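Local coordinates for putative immunoglobulin-blocking virulence protein (PDB 7ADK), which probably blocks immunoglobulin as a virulence protein of Mycoplasma mycoides subsp. capri and forms a complex with a lipoprotein, at residues I677-G682 / E712-S717; T686-S691 / D705-Y710. All coordinates share one frame; numbering follows the deposited sequence.

Contact 1: residues I677-G682 / E712-S717; sequences IHFSNG and ESLRNS
Phe679, closing the strand 676-679, and Leu714, on the short helix 712-715, make the one apolar touch between 677-682 and 712-717; Gly682 lies beside Ser713 further on. Along the strand, Ile677 packs on Tyr707 of helix 698-709 and on His664, and His678 bonds through NE2 to Glu640; neither side chain touches 712-717. Phe679 then points its CB toward 712-715. With CG anti to the carbonyl carbon (chi1 -64°), the ring reaches out so that CE2 lies 3.8 Å from Leu714 CD1. The two side chains cross at about a right angle, and the methyl approaches the ring obliquely. A large flat residue suits this place because its ring spans several neighbours: it also meets the ring of Phe650 and touches Leu643 of the neighbouring strand. Past the strand the chain turns. Asn681 OD1 receives a weak hydrogen bond from Gly682 N at 2.9 Å and a hydrogen bond from Asn684 ND2, so this side-chain oxygen ties the turn together. Gly682 takes a positive phi (73°), a conformation that costs little without a side chain, and its CA comes within 7.2 Å of the CA of Ser713. Gly682 O stays 4.2 Å from Ser713 OG, too far for a bond. That hydroxyl instead donates to Glu712 OE2 at 2.6 Å, nearly in line with the C-O bond, while Asn716 ND2 reaches Glu712 OE1 at 2.8 Å from above the carboxylate plane. One carboxylate thus ties together two polar side chains of its own segment. With no hydrogen bond across it and 113 Å² buried in all, the contact rests chiefly on the apolar touch of Phe679 and Leu714, while Glu712, Ser713 and Asn716 bond among themselves.

Contact 2: residues T686-S691 / D705-Y710; sequences TSIRIS and DKYFEY
Ile688 and Tyr707 mark the closest approach of strand 688-690 to the end of helix 698-709, their CA atoms 8.3 Å apart. Most of the meeting falls to Ile688, whose CB points toward the helix. Its CG1 lies anti to the carbonyl carbon (chi1 -63°), and CD1 continues the chain fully extended (chi2 -178°), giving a slim arm that enters between two aromatic residues. At its tip CD1 sits 3.4 Å from Tyr707 CB. It also rests over one face of the Phe708 ring, 3.8 Å from the ring centroid and 19° off the normal, a CH-pi contact in which the methyl is offset toward the rim at CZ. Behind it, CG1 follows along the same rim, 3.8 Å from Phe708 CZ. A beta-branched, wholly nonpolar residue fits both its strand backbone and this aromatic setting. Strand 688-690 is the middle one of a parallel three-stranded sheet, between 650-652 and 720-722. Since the chain leaves it through helices 698-709 and 712-715 and returns in the parallel neighbour 720-722, the connection is a beta-alpha-beta crossover, and the contact packs the crossover helix onto its sheet. Phe708 starts from a CB that points along the interface, but its ring swings in to cover Ile688 and continues onto Gln720 and Leu714. Tyr707 behaves differently: its CB lies against the isoleucine, the two side chains crossing at about a right angle, and the ring leads away to meet Phe650 and carry its hydroxyl to a hydrogen bond with Lys618 O. Tyrosine serves here because its nonpolar stem lies in the buried layer while OH finds a backbone acceptor.

In the fold
Contacts 1 and 2 have centres about 9 Å apart and share a nonpolar layer, for Leu714 of contact 1 also touches Ile688 and Phe708 of contact 2. Each strand, 676-679 and then 688-690, meets a helix that comes later in the chain, so 686-691 and 705-710 fall within the span between 677-682 and 712-717. Two probable hydrogen bonds link the contacts directly: Ile677 N to Tyr710 O, 2.9 Å, and Arg715 NE to Glu709 O, also 2.9 Å. The lipoprotein chain packs on Ser680, Asn681 and Asn716 of contact 1, but no other chain of the assembly touches the segments of contact 2.

Contact 1: residues I677-G682 / E712-S717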
loop_
_atom_site.group_PDB
_atom_site.type_symbol
_atom_site.label_atom_id
_atom_site.label_comp_id
_atom_site.label_asym_id
_atom_site.label_seq_id
_atom_site.Cartn_x
_atom_site.Cartn_y
_atom_site.Cartn_z
ATOM N N ILE A 677 18.632 12.623 -3.811
ATOM C CA ILE A 677 18.205 13.200 -5.080
ATOM C C ILE A 677 17.164 12.259 -5.680
ATOM O O ILE A 677 17.302 11.044 -5.595
ATOM C CB ILE A 677 19.387 13.498 -6.028
ATOM C CG1 ILE A 677 20.344 14.543 -5.434
ATOM C CG2 ILE A 677 18.879 13.990 -7.390
ATOM C CD1 ILE A 677 21.665 14.665 -6.166
ATOM N N HIS A 678 16.131 12.828 -6.282
ATOM C CA HIS A 678 15.030 12.137 -6.957
ATOM C C HIS A 678 14.775 12.725 -8.342
ATOM O O HIS A 678 15.065 13.890 -8.583
ATOM C CB HIS A 678 13.744 12.264 -6.145
ATOM C CG HIS A 678 13.668 11.453 -4.893
ATOM N ND1 HIS A 678 13.318 10.105 -4.816
ATOM C CD2 HIS A 678 13.776 11.953 -3.641
ATOM C CE1 HIS A 678 13.226 9.827 -3.508
ATOM N NE2 HIS A 678 13.502 10.920 -2.786
ATOM N N PHE A 679 14.141 11.967 -9.228
ATOM C CA PHE A 679 13.704 12.436 -10.543
ATOM C C PHE A 679 12.238 12.102 -10.804
ATOM O O PHE A 679 11.767 11.045 -10.395
ATOM C CB PHE A 679 14.606 11.856 -11.630
ATOM C CG PHE A 679 16.047 12.299 -11.576
ATOM C CD1 PHE A 679 16.378 13.599 -11.965
ATOM C CD2 PHE A 679 17.057 11.433 -11.130
ATOM C CE1 PHE A 679 17.704 14.039 -11.893
ATOM C CE2 PHE A 679 18.384 11.874 -11.049
ATOM C CZ PHE A 679 18.708 13.181 -11.430
ATOM N N SER A 680 11.517 12.950 -11.530
ATOM C CA SER A 680 10.075 12.780 -11.788
ATOM C C SER A 680 9.659 11.480 -12.500
ATOM O O SER A 680 8.521 11.042 -12.365
ATOM C CB SER A 680 9.566 13.969 -12.600
ATOM O OG SER A 680 9.853 15.176 -11.952
ATOM N N ASN A 681 10.569 10.831 -13.223
ATOM C CA ASN A 681 10.345 9.589 -13.958
ATOM C C ASN A 681 10.724 8.298 -13.190
ATOM O O ASN A 681 9.989 7.317 -13.235
ATOM C CB ASN A 681 11.088 9.697 -15.305
ATOM C CG ASN A 681 12.581 9.880 -15.172
ATOM O OD1 ASN A 681 13.089 10.295 -14.147
ATOM N ND2 ASN A 681 13.346 9.517 -16.160
ATOM N N GLY A 682 11.888 8.250 -12.533
ATOM C CA GLY A 682 12.530 7.031 -12.009
ATOM C C GLY A 682 13.178 6.051 -13.019
ATOM O O GLY A 682 13.864 5.123 -12.606
ATOM N N GLU A 712 19.283 6.611 -5.841
ATOM C CA GLU A 712 19.316 5.141 -5.837
ATOM C C GLU A 712 19.536 4.540 -7.226
ATOM O O GLU A 712 20.467 3.767 -7.445
ATOM C CB GLU A 712 18.015 4.631 -5.190
ATOM C CG GLU A 712 17.891 3.103 -5.032
ATOM C CD GLU A 712 17.470 2.313 -6.291
ATOM O OE1 GLU A 712 17.842 1.122 -6.392
ATOM O OE2 GLU A 712 16.734 2.846 -7.153
ATOM N N SER A 713 18.716 4.938 -8.194
ATOM C CA SER A 713 18.663 4.276 -9.499
ATOM C C SER A 713 19.826 4.656 -10.423
ATOM O O SER A 713 19.949 4.116 -11.512
ATOM C CB SER A 713 17.302 4.492 -10.151
ATOM O OG SER A 713 16.263 4.445 -9.194
ATOM N N LEU A 714 20.693 5.563 -9.964
ATOM C CA LEU A 714 22.000 5.902 -10.531
ATOM C C LEU A 714 23.148 5.237 -9.746
ATOM O O LEU A 714 24.119 4.774 -10.342
ATOM C CB LEU A 714 22.163 7.431 -10.553
ATOM C CG LEU A 714 21.394 8.160 -11.661
ATOM C CD1 LEU A 714 21.478 9.659 -11.433
ATOM C CD2 LEU A 714 21.992 7.917 -13.026
ATOM N N ARG A 715 23.028 5.132 -8.422
ATOM C CA ARG A 715 23.994 4.503 -7.513
ATOM C C ARG A 715 24.319 3.058 -7.862
ATOM O O ARG A 715 25.453 2.625 -7.654
ATOM C CB ARG A 715 23.419 4.548 -6.088
ATOM C CG ARG A 715 24.476 4.373 -4.992
ATOM C CD ARG A 715 23.821 4.121 -3.639
ATOM N NE ARG A 715 22.877 5.182 -3.258
ATOM C CZ ARG A 715 21.649 5.054 -2.796
ATOM N NH1 ARG A 715 21.029 6.099 -2.366
ATOM N NH2 ARG A 715 21.015 3.927 -2.738
ATOM N N ASN A 716 23.327 2.329 -8.384
ATOM C CA ASN A 716 23.402 0.893 -8.686
ATOM C C ASN A 716 24.461 0.488 -9.737
ATOM O O ASN A 716 24.927 -0.652 -9.713
ATOM C CB ASN A 716 22.001 0.403 -9.100
ATOM C CG ASN A 716 21.003 0.371 -7.952
ATOM O OD1 ASN A 716 21.341 0.537 -6.787
ATOM N ND2 ASN A 716 19.746 0.136 -8.241
ATOM N N SER A 717 24.874 1.389 -10.635
ATOM C CA SER A 717 25.834 1.093 -11.711
ATOM C C SER A 717 26.815 2.223 -12.051
ATOM O O SER A 717 27.864 1.951 -12.628
ATOM C CB SER A 717 25.075 0.689 -12.969
ATOM O OG SER A 717 24.169 1.696 -13.345
#

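Contact 2: residues T686-S691 / D705-Y710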
loop_
_atom_site.group_PDB
_atom_site.type_symbol
_atom_site.label_atom_id
_atom_site.label_comp_id
_atom_site.label_asym_id
_atom_site.label_seq_id
_atom_site.Cartn_x
_atom_site.Cartn_y
_atom_site.Cartn_z
ATOM N N THR A 686 19.703 4.487 -17.343
ATOM C CA THR A 686 20.781 4.934 -18.245
ATOM C C THR A 686 21.543 6.100 -17.584
ATOM O O THR A 686 21.207 6.589 -16.508
ATOM C CB THR A 686 20.224 5.218 -19.659
ATOM O OG1 THR A 686 19.776 3.995 -20.188
ATOM C CG2 THR A 686 21.199 5.751 -20.710
ATOM N N SER A 687 22.660 6.491 -18.173
ATOM C CA SER A 687 23.665 7.342 -17.558
ATOM C C SER A 687 23.234 8.774 -17.229
ATOM O O SER A 687 22.263 9.306 -17.755
ATOM C CB SER A 687 24.837 7.437 -18.542
ATOM O OG SER A 687 25.168 6.169 -19.066
ATOM N N ILE A 688 24.074 9.465 -16.466
ATOM C CA ILE A 688 24.161 10.922 -16.568
ATOM C C ILE A 688 24.829 11.238 -17.912
ATOM O O ILE A 688 25.991 10.885 -18.122
ATOM C CB ILE A 688 24.967 11.507 -15.400
ATOM C CG1 ILE A 688 24.247 11.208 -14.076
ATOM C CG2 ILE A 688 25.191 13.012 -15.599
ATOM C CD1 ILE A 688 24.943 11.802 -12.860
ATOM N N ARG A 689 24.118 11.893 -18.828
ATOM C CA ARG A 689 24.673 12.367 -20.097
ATOM C C ARG A 689 25.285 13.740 -19.875
ATOM O O ARG A 689 24.569 14.698 -19.607
ATOM C CB ARG A 689 23.577 12.359 -21.171
ATOM C CG ARG A 689 24.001 13.040 -22.487
ATOM C CD ARG A 689 22.916 13.055 -23.567
ATOM N NE ARG A 689 22.558 11.715 -24.069
ATOM C CZ ARG A 689 21.763 11.478 -25.096
ATOM N NH1 ARG A 689 21.271 12.425 -25.835
ATOM N NH2 ARG A 689 21.431 10.269 -25.409
ATOM N N ILE A 690 26.597 13.837 -20.021
ATOM C CA ILE A 690 27.340 15.087 -19.904
ATOM C C ILE A 690 27.502 15.657 -21.315
ATOM O O ILE A 690 28.115 15.026 -22.178
ATOM C CB ILE A 690 28.688 14.844 -19.195
ATOM C CG1 ILE A 690 28.453 14.318 -17.762
ATOM C CG2 ILE A 690 29.523 16.134 -19.184
ATOM C CD1 ILE A 690 29.714 13.977 -16.976
ATOM N N SER A 691 26.941 16.839 -21.566
ATOM C CA SER A 691 27.031 17.551 -22.848
ATOM C C SER A 691 27.967 18.772 -22.778
ATOM O O SER A 691 28.303 19.259 -21.700
ATOM C CB SER A 691 25.622 17.899 -23.344
ATOM O OG SER A 691 24.992 18.831 -22.506
ATOM N N ASP A 705 29.846 13.287 -8.341
ATOM C CA ASP A 705 29.729 12.202 -7.359
ATOM C C ASP A 705 28.351 12.153 -6.694
ATOM O O ASP A 705 27.744 11.087 -6.594
ATOM C CB ASP A 705 30.799 12.329 -6.269
ATOM C CG ASP A 705 32.242 12.231 -6.759
ATOM O OD1 ASP A 705 32.483 11.921 -7.945
ATOM O OD2 ASP A 705 33.151 12.405 -5.919
ATOM N N LYS A 706 27.805 13.313 -6.325
ATOM C CA LYS A 706 26.561 13.407 -5.557
ATOM C C LYS A 706 25.350 12.886 -6.315
ATOM O O LYS A 706 24.527 12.218 -5.707
ATOM C CB LYS A 706 26.313 14.839 -5.073
ATOM C CG LYS A 706 27.468 15.512 -4.325
ATOM C CD LYS A 706 28.268 14.587 -3.396
ATOM C CE LYS A 706 29.364 15.344 -2.650
ATOM N NZ LYS A 706 28.825 16.270 -1.641
ATOM N N TYR A 707 25.235 13.127 -7.622
ATOM C CA TYR A 707 24.145 12.552 -8.417
ATOM C C TYR A 707 24.183 11.020 -8.482
ATOM O O TYR A 707 23.133 10.411 -8.613
ATOM C CB TYR A 707 24.138 13.101 -9.841
ATOM C CG TYR A 707 23.745 14.549 -10.022
ATOM C CD1 TYR A 707 22.393 14.919 -10.153
ATOM C CD2 TYR A 707 24.747 15.518 -10.150
ATOM C CE1 TYR A 707 22.051 16.260 -10.394
ATOM C CE2 TYR A 707 24.407 16.854 -10.404
ATOM C CZ TYR A 707 23.065 17.228 -10.526
ATOM O OH TYR A 707 22.768 18.513 -10.811
ATOM N N PHE A 708 25.350 10.379 -8.399
ATOM C CA PHE A 708 25.424 8.922 -8.319
ATOM C C PHE A 708 25.202 8.414 -6.891
ATOM O O PHE A 708 24.512 7.425 -6.702
ATOM C CB PHE A 708 26.766 8.453 -8.892
ATOM C CG PHE A 708 26.878 8.635 -10.389
ATOM C CD1 PHE A 708 26.017 7.918 -11.235
ATOM C CD2 PHE A 708 27.860 9.471 -10.943
ATOM C CE1 PHE A 708 26.107 8.067 -12.624
ATOM C CE2 PHE A 708 27.966 9.608 -12.334
ATOM C CZ PHE A 708 27.078 8.918 -13.171
ATOM N N GLU A 709 25.727 9.090 -5.877
ATOM C CA GLU A 709 25.630 8.681 -4.482
ATOM C C GLU A 709 24.213 8.863 -3.917
ATOM O O GLU A 709 23.661 7.930 -3.333
ATOM C CB GLU A 709 26.682 9.441 -3.679
ATOM C CG GLU A 709 26.829 8.954 -2.243
ATOM C CD GLU A 709 27.840 9.779 -1.440
ATOM O OE1 GLU A 709 28.579 10.591 -2.013
ATOM O OE2 GLU A 709 27.909 9.621 -0.213
ATOM N N TYR A 710 23.605 10.032 -4.099
ATOM C CA TYR A 710 22.354 10.409 -3.443
ATOM C C TYR A 710 21.101 9.933 -4.186
ATOM O O TYR A 710 20.009 10.050 -3.644
ATOM C CB TYR A 710 22.344 11.929 -3.213
ATOM C CG TYR A 710 23.473 12.529 -2.379
ATOM C CD1 TYR A 710 24.289 11.737 -1.549
ATOM C CD2 TYR A 710 23.690 13.919 -2.417
ATOM C CE1 TYR A 710 25.328 12.315 -0.804
ATOM C CE2 TYR A 710 24.729 14.506 -1.672
ATOM C CZ TYR A 710 25.560 13.698 -0.870
ATOM O OH TYR A 710 26.591 14.243 -0.174
#